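Local structure of nucleoporin NUP170 (Chaetomium thermophilum, 5HAX) at residues 94-99 with 155-160; 353-358 with 429-434; 466-471 with 598-603. The protein probably serves as a scaffold nucleoporin of the nuclear pore complex, with a beta-propeller followed by an alpha-helical domain. All blocks are in the same frame, centred on the assembly; numbering follows the deposited sequence.

Contact 1 (94-99 with 155-160); sequences LWDYTH and SGSKSL
D96 OD1 takes two hydrogen bonds from T98, and water 1 lies close by it, while D96 OD2, the other oxygen of the same carboxylate, reaches S157. The backbone N of T98 gives OD1 a 3.1 Å hydrogen bond from well above the carboxylate plane (62° out of it), which makes an Asx turn inside the type I beta turn from D96 to H99. T98 OG1 donates to OD1 at 2.8 Å from the syn side and much closer to the plane. This polar cluster sits where two neighbouring four-stranded blades of the beta-propeller meet, one containing strand 91-96 and the other ending in strand 159-170. The touching parts run nearly antiparallel, 167° apart end to end, but the nearest CA pair, T98 and S157, is 6.9 Å apart, so side chains and a water make the junction. S157 OG donates to D96 OD2 at 2.9 Å, a weak bond. With D96 CG anti to its own backbone N (chi1 169°), the carboxylate extends toward the facing blade, one oxygen engaged by the turn and the other by the serine. Water 1 lies 2.8 Å from D96 OD1 and also accepts a weak bond from K158 N, giving a second polar path between the blades. Y83 spans the same junction: its OH bonds to K158 O, and the side chains of D96 and L160 both touch this tyrosine. At L94 and L160 the contact turns apolar: their buried side chains cross at about a right angle and meet methyl to methyl, L94 CD2 lying 4.1 Å from L160 CD1.

Contact 2 (353-358 with 429-434); sequences ESPTRI and GTWIEL
W431 holds CG anti to its own carbonyl carbon and beside the backbone N (chi1 -77°), which carries the indole off strand 427-433 toward the passing chain of 353-358. That chain belongs to the long connection between two blades of the beta-propeller, after strand 341-348 and before strand 380-386. Here it lies against strand 427-433, the last in sequence of the blade it leads into, with N-terminal strand 39-41 beyond it. Two interactions tie the indole to 353-358. At the ring edge W431 NE1 donates to the backbone E353 O over 3.1 Å, with an N-H...O angle of 150°; the acceptor sits somewhat out of the ring plane, and the donor is likewise tilted from the carbonyl plane. Over one face lies the pyrrolidine of P355. Its CD stands 3.8 Å from the centroid of the five-membered ring, close to the normal, a CH-pi contact, while P355 CB comes within 3.8 Å of W431 CG. M403 touches both P355 and W431, M40 packs on W431, and the F405 ring meets the indole with the planes at about 55°. The chemistry is complementary: the proline CD, bonded to an amide nitrogen, probably offers slightly positive hydrogens to the electron-rich face, and the edge spends its one N-H on a main-chain carbonyl, so the irregular connection gains both a polar and an apolar hold on a buried tryptophan.

Contact 3 (466-471 with 598-603); sequences QFDQVP and LVRTLW
L598 CD2 comes obliquely to the F467 ring and is closest, at 4.1 Å, to F467 CB. One face of that ring is covered by CB of the preceding Q466, 3.8 Å above its plane, and Y594 of helix 586-599 makes an edge-to-face contact with it. The second flat pair is the carboxylate of D468 and the guanidinium of R600, whose planes lie 48° apart; the charges are near but do not form a salt bridge, D468 OD2 being 4.5 Å from R600 NE. Water 3 bridges the two groups, lying in plane at the guanidinium edge, where it accepts from R600 NH2 at 2.7 Å and gives a weak bond to D468 OD2. R600 bends at chi3 (-56°), and the aliphatic CG and CD of its chain lie against OD2. On the other oxygen, water 2 donates to D468 OD1 at 2.8 Å and accepts a hydrogen bond from T601 N at 3.1 Å, while T601 CG2 approaches OD1 to 3.4 Å. An alanine at D468 would remove the carboxylate both waters bridge to, and would probably leave R600 without this nearby negative charge and open a gap beside T601. R600 NH2 also bonds to A452 O, and K624 forms a weak, long ion pair with D468 OD1. Mixed apolar and water-mediated packing thus joins a loop ahead of propeller strand 473-478 to residues 598-603 of the helical part, consistent with the propeller-then-helical-domain architecture of Nup155/Nup170-type scaffold nucleoporins.

From the N terminus the chain meets the three contacts in series: each closes before the next opens, so none nest or cross. Contact 1 closes a loop of 55 intervening residues, rich in strand and without helix, and joins two successive blades. Contact 2 closes one of 70 residues and folds an inter-blade connection back onto strand 427-433 of the following blade, next to strand 39-41. Contact 3 spans 126 residues, about half of them helical, and ties the propeller to the helical domain. They do not touch one another: contact centres lie about 27 to 33 Å apart, and contact 3 is the nearest to the centre of the chain.

Contact 1 (94-99 with 155-160)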
loop_
_atom_site.group_PDB
_atom_site.type_symbol
_atom_site.label_atom_id
_atom_site.label_comp_id
_atom_site.label_asym_id
_atom_site.label_seq_id
_atom_site.Cartn_x
_atom_site.Cartn_y
_atom_site.Cartn_z
ATOM N N LEU A 94 -4.784 -21.126 -14.863
ATOM C CA LEU A 94 -5.066 -19.842 -14.235
ATOM C C LEU A 94 -6.571 -19.666 -14.077
ATOM O O LEU A 94 -7.358 -20.232 -14.841
ATOM C CB LEU A 94 -4.507 -18.681 -15.065
ATOM C CG LEU A 94 -2.994 -18.541 -15.253
ATOM C CD1 LEU A 94 -2.411 -19.676 -16.083
ATOM C CD2 LEU A 94 -2.688 -17.203 -15.910
ATOM N N TRP A 95 -6.973 -18.867 -13.090
ATOM C CA TRP A 95 -8.391 -18.585 -12.908
ATOM C C TRP A 95 -8.571 -17.343 -12.045
ATOM O O TRP A 95 -7.745 -17.041 -11.181
ATOM C CB TRP A 95 -9.126 -19.778 -12.283
ATOM C CG TRP A 95 -8.889 -19.967 -10.812
ATOM C CD1 TRP A 95 -9.641 -19.464 -9.788
ATOM C CD2 TRP A 95 -7.842 -20.731 -10.201
ATOM N NE1 TRP A 95 -9.123 -19.862 -8.579
ATOM C CE2 TRP A 95 -8.018 -20.641 -8.805
ATOM C CE3 TRP A 95 -6.770 -21.479 -10.698
ATOM C CZ2 TRP A 95 -7.163 -21.268 -7.905
ATOM C CZ3 TRP A 95 -5.923 -22.101 -9.800
ATOM C CH2 TRP A 95 -6.124 -21.992 -8.420
ATOM N N ASP A 96 -9.666 -16.631 -12.304
ATOM C CA ASP A 96 -10.042 -15.442 -11.544
ATOM C C ASP A 96 -10.744 -15.880 -10.263
ATOM O O ASP A 96 -11.871 -16.384 -10.307
ATOM C CB ASP A 96 -10.941 -14.551 -12.399
ATOM C CG ASP A 96 -11.586 -13.429 -11.611
ATOM O OD1 ASP A 96 -11.001 -12.973 -10.607
ATOM O OD2 ASP A 96 -12.689 -12.997 -12.005
ATOM N N TYR A 97 -10.086 -15.689 -9.117
ATOM C CA TYR A 97 -10.633 -16.173 -7.856
ATOM C C TYR A 97 -11.744 -15.289 -7.305
ATOM O O TYR A 97 -12.448 -15.717 -6.386
ATOM C CB TYR A 97 -9.524 -16.323 -6.808
ATOM C CG TYR A 97 -8.811 -15.041 -6.422
ATOM C CD1 TYR A 97 -9.404 -14.120 -5.569
ATOM C CD2 TYR A 97 -7.532 -14.770 -6.890
ATOM C CE1 TYR A 97 -8.751 -12.956 -5.209
ATOM C CE2 TYR A 97 -6.870 -13.611 -6.532
ATOM C CZ TYR A 97 -7.485 -12.708 -5.695
ATOM O OH TYR A 97 -6.828 -11.553 -5.340
ATOM N N THR A 98 -11.924 -14.077 -7.835
ATOM C CA THR A 98 -13.050 -13.246 -7.426
ATOM C C THR A 98 -14.357 -13.704 -8.057
ATOM O O THR A 98 -15.430 -13.396 -7.528
ATOM C CB THR A 98 -12.800 -11.779 -7.794
ATOM O OG1 THR A 98 -12.943 -11.603 -9.208
ATOM C CG2 THR A 98 -11.406 -11.334 -7.358
ATOM N N HIS A 99 -14.285 -14.433 -9.170
ATOM C CA HIS A 99 -15.461 -14.919 -9.875
ATOM C C HIS A 99 -16.067 -16.107 -9.126
ATOM O O HIS A 99 -15.334 -16.978 -8.650
ATOM C CB HIS A 99 -15.081 -15.328 -11.297
ATOM C CG HIS A 99 -16.253 -15.578 -12.194
ATOM N ND1 HIS A 99 -17.006 -16.729 -12.127
ATOM C CD2 HIS A 99 -16.791 -14.833 -13.188
ATOM C CE1 HIS A 99 -17.965 -16.678 -13.035
ATOM N NE2 HIS A 99 -17.856 -15.538 -13.693
ATOM N N SER A 155 -17.662 -6.439 -14.369
ATOM C CA SER A 155 -17.858 -7.018 -13.044
ATOM C C SER A 155 -16.809 -6.565 -12.040
ATOM O O SER A 155 -17.052 -6.655 -10.832
ATOM C CB SER A 155 -17.846 -8.545 -13.135
ATOM O OG SER A 155 -18.608 -8.997 -14.240
ATOM N N GLY A 156 -15.662 -6.087 -12.506
ATOM C CA GLY A 156 -14.583 -5.680 -11.633
ATOM C C GLY A 156 -13.454 -6.679 -11.510
ATOM O O GLY A 156 -12.679 -6.588 -10.553
ATOM N N SER A 157 -13.342 -7.625 -12.442
ATOM C CA SER A 157 -12.283 -8.624 -12.437
ATOM C C SER A 157 -11.678 -8.697 -13.830
ATOM O O SER A 157 -12.408 -8.782 -14.823
ATOM C CB SER A 157 -12.818 -9.993 -12.009
ATOM O OG SER A 157 -13.823 -10.450 -12.896
ATOM N N LYS A 158 -10.349 -8.675 -13.894
ATOM C CA LYS A 158 -9.652 -8.537 -15.166
ATOM C C LYS A 158 -9.939 -9.726 -16.079
ATOM O O LYS A 158 -9.976 -10.877 -15.636
ATOM C CB LYS A 158 -8.144 -8.412 -14.927
ATOM C CG LYS A 158 -7.744 -7.366 -13.882
ATOM C CD LYS A 158 -7.919 -5.943 -14.394
ATOM C CE LYS A 158 -7.848 -4.928 -13.258
ATOM N NZ LYS A 158 -6.594 -5.038 -12.459
ATOM N N SER A 159 -10.154 -9.435 -17.361
ATOM C CA SER A 159 -10.275 -10.461 -18.392
ATOM C C SER A 159 -8.884 -10.778 -18.923
ATOM O O SER A 159 -8.172 -9.877 -19.379
ATOM C CB SER A 159 -11.189 -9.995 -19.524
ATOM O OG SER A 159 -11.080 -10.853 -20.646
ATOM N N LEU A 160 -8.504 -12.051 -18.880
ATOM C CA LEU A 160 -7.138 -12.476 -19.165
ATOM C C LEU A 160 -7.107 -13.281 -20.458
ATOM O O LEU A 160 -7.789 -14.305 -20.575
ATOM C CB LEU A 160 -6.583 -13.299 -18.002
ATOM C CG LEU A 160 -5.061 -13.437 -17.954
ATOM C CD1 LEU A 160 -4.598 -13.581 -16.516
ATOM C CD2 LEU A 160 -4.595 -14.621 -18.786
HETATM O O HOH W 1 -9.686 -10.537 -11.269
#

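Contact 2 (353-358 with 429-434)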
loop_
_atom_site.group_PDB
_atom_site.type_symbol
_atom_site.label_atom_id
_atom_site.label_comp_id
_atom_site.label_asym_id
_atom_site.label_seq_id
_atom_site.Cartn_x
_atom_site.Cartn_y
_atom_site.Cartn_z
ATOM N N GLU A 353 1.240 -11.976 23.698
ATOM C CA GLU A 353 -0.092 -12.567 23.749
ATOM C C GLU A 353 -0.261 -13.629 22.667
ATOM O O GLU A 353 0.000 -13.379 21.487
ATOM C CB GLU A 353 -1.154 -11.480 23.580
ATOM C CG GLU A 353 -2.244 -11.499 24.640
ATOM C CD GLU A 353 -3.456 -10.676 24.244
ATOM O OE1 GLU A 353 -4.158 -11.072 23.291
ATOM O OE2 GLU A 353 -3.703 -9.632 24.884
ATOM N N SER A 354 -0.705 -14.818 23.080
ATOM C CA SER A 354 -1.043 -15.900 22.169
ATOM C C SER A 354 -2.535 -15.892 21.862
ATOM O O SER A 354 -3.337 -15.338 22.619
ATOM C CB SER A 354 -0.644 -17.244 22.777
ATOM O OG SER A 354 0.744 -17.488 22.618
ATOM N N PRO A 355 -2.942 -16.503 20.750
ATOM C CA PRO A 355 -4.371 -16.544 20.415
ATOM C C PRO A 355 -5.137 -17.445 21.373
ATOM O O PRO A 355 -4.636 -18.485 21.809
ATOM C CB PRO A 355 -4.383 -17.100 18.987
ATOM C CG PRO A 355 -3.123 -17.901 18.890
ATOM C CD PRO A 355 -2.115 -17.201 19.750
ATOM N N THR A 356 -6.362 -17.037 21.702
ATOM C CA THR A 356 -7.192 -17.768 22.650
ATOM C C THR A 356 -8.646 -17.753 22.200
ATOM O O THR A 356 -9.115 -16.796 21.580
ATOM C CB THR A 356 -7.095 -17.177 24.065
ATOM O OG1 THR A 356 -7.387 -15.775 24.024
ATOM C CG2 THR A 356 -5.702 -17.388 24.641
ATOM N N ARG A 357 -9.352 -18.839 22.526
ATOM C CA ARG A 357 -10.791 -18.904 22.289
ATOM C C ARG A 357 -11.538 -17.961 23.224
ATOM O O ARG A 357 -12.442 -17.232 22.797
ATOM C CB ARG A 357 -11.280 -20.343 22.468
ATOM C CG ARG A 357 -12.794 -20.513 22.448
ATOM C CD ARG A 357 -13.191 -21.975 22.610
ATOM N NE ARG A 357 -14.640 -22.145 22.679
ATOM C CZ ARG A 357 -15.360 -22.037 23.793
ATOM N NH1 ARG A 357 -14.773 -21.756 24.950
ATOM N NH2 ARG A 357 -16.674 -22.207 23.750
ATOM N N ILE A 358 -11.173 -17.967 24.504
ATOM C CA ILE A 358 -11.773 -17.102 25.515
ATOM C C ILE A 358 -10.896 -15.869 25.679
ATOM O O ILE A 358 -9.661 -15.958 25.634
ATOM C CB ILE A 358 -11.936 -17.856 26.851
ATOM C CG1 ILE A 358 -13.110 -18.836 26.754
ATOM C CG2 ILE A 358 -12.160 -16.887 28.010
ATOM C CD1 ILE A 358 -13.143 -19.869 27.862
ATOM N N GLY A 429 -1.990 -5.087 16.853
ATOM C CA GLY A 429 -1.858 -6.442 16.364
ATOM C C GLY A 429 -3.099 -7.273 16.633
ATOM O O GLY A 429 -3.944 -6.926 17.458
ATOM N N THR A 430 -3.190 -8.388 15.911
ATOM C CA THR A 430 -4.296 -9.324 16.081
ATOM C C THR A 430 -3.906 -10.676 15.499
ATOM O O THR A 430 -3.006 -10.777 14.661
ATOM C CB THR A 430 -5.580 -8.810 15.416
ATOM O OG1 THR A 430 -6.674 -9.677 15.744
ATOM C CG2 THR A 430 -5.422 -8.739 13.901
ATOM N N TRP A 431 -4.613 -11.712 15.952
ATOM C CA TRP A 431 -4.430 -13.084 15.486
ATOM C C TRP A 431 -5.648 -13.506 14.676
ATOM O O TRP A 431 -6.770 -13.496 15.192
ATOM C CB TRP A 431 -4.244 -14.045 16.658
ATOM C CG TRP A 431 -2.892 -14.027 17.280
ATOM C CD1 TRP A 431 -2.519 -13.357 18.406
ATOM C CD2 TRP A 431 -1.732 -14.730 16.824
ATOM N NE1 TRP A 431 -1.194 -13.595 18.680
ATOM C CE2 TRP A 431 -0.687 -14.436 17.723
ATOM C CE3 TRP A 431 -1.473 -15.578 15.743
ATOM C CZ2 TRP A 431 0.595 -14.958 17.574
ATOM C CZ3 TRP A 431 -0.197 -16.096 15.595
ATOM C CH2 TRP A 431 0.820 -15.784 16.506
ATOM N N ILE A 432 -5.424 -13.905 13.426
ATOM C CA ILE A 432 -6.475 -14.426 12.557
ATOM C C ILE A 432 -6.267 -15.927 12.431
ATOM O O ILE A 432 -5.213 -16.379 11.965
ATOM C CB ILE A 432 -6.466 -13.741 11.183
ATOM C CG1 ILE A 432 -6.913 -12.284 11.336
ATOM C CG2 ILE A 432 -7.382 -14.480 10.205
ATOM C CD1 ILE A 432 -6.658 -11.431 10.121
ATOM N N GLU A 433 -7.274 -16.697 12.834
ATOM C CA GLU A 433 -7.193 -18.150 12.825
ATOM C C GLU A 433 -7.696 -18.696 11.495
ATOM O O GLU A 433 -8.763 -18.299 11.015
ATOM C CB GLU A 433 -8.009 -18.740 13.976
ATOM C CG GLU A 433 -7.921 -20.258 14.074
ATOM C CD GLU A 433 -8.622 -20.808 15.301
ATOM O OE1 GLU A 433 -9.255 -20.018 16.034
ATOM O OE2 GLU A 433 -8.541 -22.033 15.534
ATOM N N LEU A 434 -6.917 -19.596 10.904
ATOM C CA LEU A 434 -7.333 -20.368 9.744
ATOM C C LEU A 434 -7.726 -21.772 10.191
ATOM O O LEU A 434 -7.157 -22.323 11.137
ATOM C CB LEU A 434 -6.212 -20.438 8.702
ATOM C CG LEU A 434 -5.662 -19.095 8.210
ATOM C CD1 LEU A 434 -4.480 -19.317 7.275
ATOM C CD2 LEU A 434 -6.744 -18.265 7.522
#

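Contact 3 (466-471 with 598-603)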
loop_
_atom_site.group_PDB
_atom_site.type_symbol
_atom_site.label_atom_id
_atom_site.label_comp_id
_atom_site.label_asym_id
_atom_site.label_seq_id
_atom_site.Cartn_x
_atom_site.Cartn_y
_atom_site.Cartn_z
ATOM N N GLN A 466 -7.536 8.338 4.479
ATOM C CA GLN A 466 -8.701 7.507 4.770
ATOM C C GLN A 466 -9.780 7.619 3.700
ATOM O O GLN A 466 -10.524 6.660 3.468
ATOM C CB GLN A 466 -9.296 7.889 6.128
ATOM C CG GLN A 466 -8.470 7.462 7.329
ATOM C CD GLN A 466 -9.112 7.874 8.641
ATOM O OE1 GLN A 466 -9.887 7.119 9.228
ATOM N NE2 GLN A 466 -8.798 9.080 9.103
ATOM N N PHE A 467 -9.880 8.775 3.039
ATOM C CA PHE A 467 -10.965 9.051 2.101
ATOM C C PHE A 467 -10.477 9.267 0.673
ATOM O O PHE A 467 -11.282 9.627 -0.194
ATOM C CB PHE A 467 -11.757 10.272 2.578
ATOM C CG PHE A 467 -11.914 10.337 4.070
ATOM C CD1 PHE A 467 -12.744 9.449 4.730
ATOM C CD2 PHE A 467 -11.218 11.275 4.813
ATOM C CE1 PHE A 467 -12.885 9.499 6.102
ATOM C CE2 PHE A 467 -11.355 11.330 6.187
ATOM C CZ PHE A 467 -12.188 10.440 6.833
ATOM N N ASP A 468 -9.187 9.054 0.403
ATOM C CA ASP A 468 -8.625 9.210 -0.935
ATOM C C ASP A 468 -8.333 7.893 -1.633
ATOM O O ASP A 468 -8.326 7.853 -2.864
ATOM C CB ASP A 468 -7.327 10.026 -0.875
ATOM C CG ASP A 468 -7.559 11.510 -1.066
ATOM O OD1 ASP A 468 -8.333 11.889 -1.972
ATOM O OD2 ASP A 468 -6.963 12.300 -0.307
ATOM N N GLN A 469 -8.083 6.824 -0.880
ATOM C CA GLN A 469 -7.802 5.513 -1.444
ATOM C C GLN A 469 -8.435 4.459 -0.549
ATOM O O GLN A 469 -8.459 4.610 0.675
ATOM C CB GLN A 469 -6.290 5.274 -1.575
ATOM C CG GLN A 469 -5.521 5.407 -0.267
ATOM C CD GLN A 469 -4.016 5.452 -0.475
ATOM O OE1 GLN A 469 -3.296 4.527 -0.095
ATOM N NE2 GLN A 469 -3.532 6.533 -1.077
ATOM N N VAL A 470 -8.958 3.402 -1.165
ATOM C CA VAL A 470 -9.664 2.360 -0.423
ATOM C C VAL A 470 -8.709 1.724 0.580
ATOM O O VAL A 470 -7.484 1.786 0.393
ATOM C CB VAL A 470 -10.255 1.295 -1.364
ATOM C CG1 VAL A 470 -11.336 1.904 -2.243
ATOM C CG2 VAL A 470 -9.162 0.651 -2.210
ATOM N N PRO A 471 -9.214 1.117 1.654
ATOM C CA PRO A 471 -8.324 0.421 2.589
ATOM C C PRO A 471 -7.616 -0.738 1.905
ATOM O O PRO A 471 -8.180 -1.409 1.037
ATOM C CB PRO A 471 -9.272 -0.068 3.691
ATOM C CG PRO A 471 -10.520 0.730 3.530
ATOM C CD PRO A 471 -10.622 1.055 2.078
ATOM N N LEU A 598 -10.094 15.839 2.413
ATOM C CA LEU A 598 -10.967 15.583 1.271
ATOM C C LEU A 598 -10.413 16.183 -0.019
ATOM O O LEU A 598 -10.728 15.690 -1.109
ATOM C CB LEU A 598 -12.371 16.130 1.537
ATOM C CG LEU A 598 -13.226 15.433 2.596
ATOM C CD1 LEU A 598 -14.562 16.152 2.715
ATOM C CD2 LEU A 598 -13.439 13.957 2.284
ATOM N N VAL A 599 -9.594 17.235 0.073
ATOM C CA VAL A 599 -9.102 17.947 -1.101
ATOM C C VAL A 599 -7.579 17.913 -1.211
ATOM O O VAL A 599 -7.007 18.650 -2.017
ATOM C CB VAL A 599 -9.605 19.406 -1.118
ATOM C CG1 VAL A 599 -11.125 19.448 -1.094
ATOM C CG2 VAL A 599 -9.015 20.203 0.040
ATOM N N ARG A 600 -6.905 17.067 -0.427
ATOM C CA ARG A 600 -5.445 17.088 -0.416
ATOM C C ARG A 600 -4.858 16.739 -1.781
ATOM O O ARG A 600 -3.796 17.255 -2.147
ATOM C CB ARG A 600 -4.911 16.133 0.653
ATOM C CG ARG A 600 -5.024 14.665 0.293
ATOM C CD ARG A 600 -4.909 13.776 1.523
ATOM N NE ARG A 600 -3.675 14.009 2.272
ATOM C CZ ARG A 600 -2.531 13.356 2.073
ATOM N NH1 ARG A 600 -1.468 13.645 2.813
ATOM N NH2 ARG A 600 -2.441 12.416 1.141
ATOM N N THR A 601 -5.530 15.878 -2.551
ATOM C CA THR A 601 -5.048 15.539 -3.886
ATOM C C THR A 601 -5.240 16.671 -4.889
ATOM O O THR A 601 -4.656 16.614 -5.976
ATOM C CB THR A 601 -5.759 14.289 -4.415
ATOM O OG1 THR A 601 -7.163 14.550 -4.542
ATOM C CG2 THR A 601 -5.544 13.102 -3.483
ATOM N N LEU A 602 -6.033 17.689 -4.550
ATOM C CA LEU A 602 -6.384 18.780 -5.454
ATOM C C LEU A 602 -5.597 20.054 -5.179
ATOM O O LEU A 602 -5.031 20.646 -6.102
ATOM C CB LEU A 602 -7.881 19.088 -5.332
ATOM C CG LEU A 602 -8.807 18.649 -6.463
ATOM C CD1 LEU A 602 -8.601 17.185 -6.795
ATOM C CD2 LEU A 602 -10.252 18.913 -6.065
ATOM N N TRP A 603 -5.547 20.463 -3.910
ATOM C CA TRP A 603 -5.147 21.804 -3.499
ATOM C C TRP A 603 -3.961 22.362 -4.282
ATOM O O TRP A 603 -4.089 23.364 -4.996
ATOM C CB TRP A 603 -4.838 21.773 -2.000
ATOM C CG TRP A 603 -4.824 23.112 -1.344
ATOM C CD1 TRP A 603 -3.730 23.801 -0.918
ATOM C CD2 TRP A 603 -5.961 23.924 -1.029
ATOM N NE1 TRP A 603 -4.112 24.993 -0.353
ATOM C CE2 TRP A 603 -5.477 25.093 -0.411
ATOM C CE3 TRP A 603 -7.339 23.775 -1.207
ATOM C CZ2 TRP A 603 -6.323 26.109 0.029
ATOM C CZ3 TRP A 603 -8.178 24.787 -0.771
ATOM C CH2 TRP A 603 -7.666 25.938 -0.161
HETATM O O HOH W 2 -8.370 14.672 -2.090
HETATM O O HOH W 3 -3.789 11.397 -0.906
#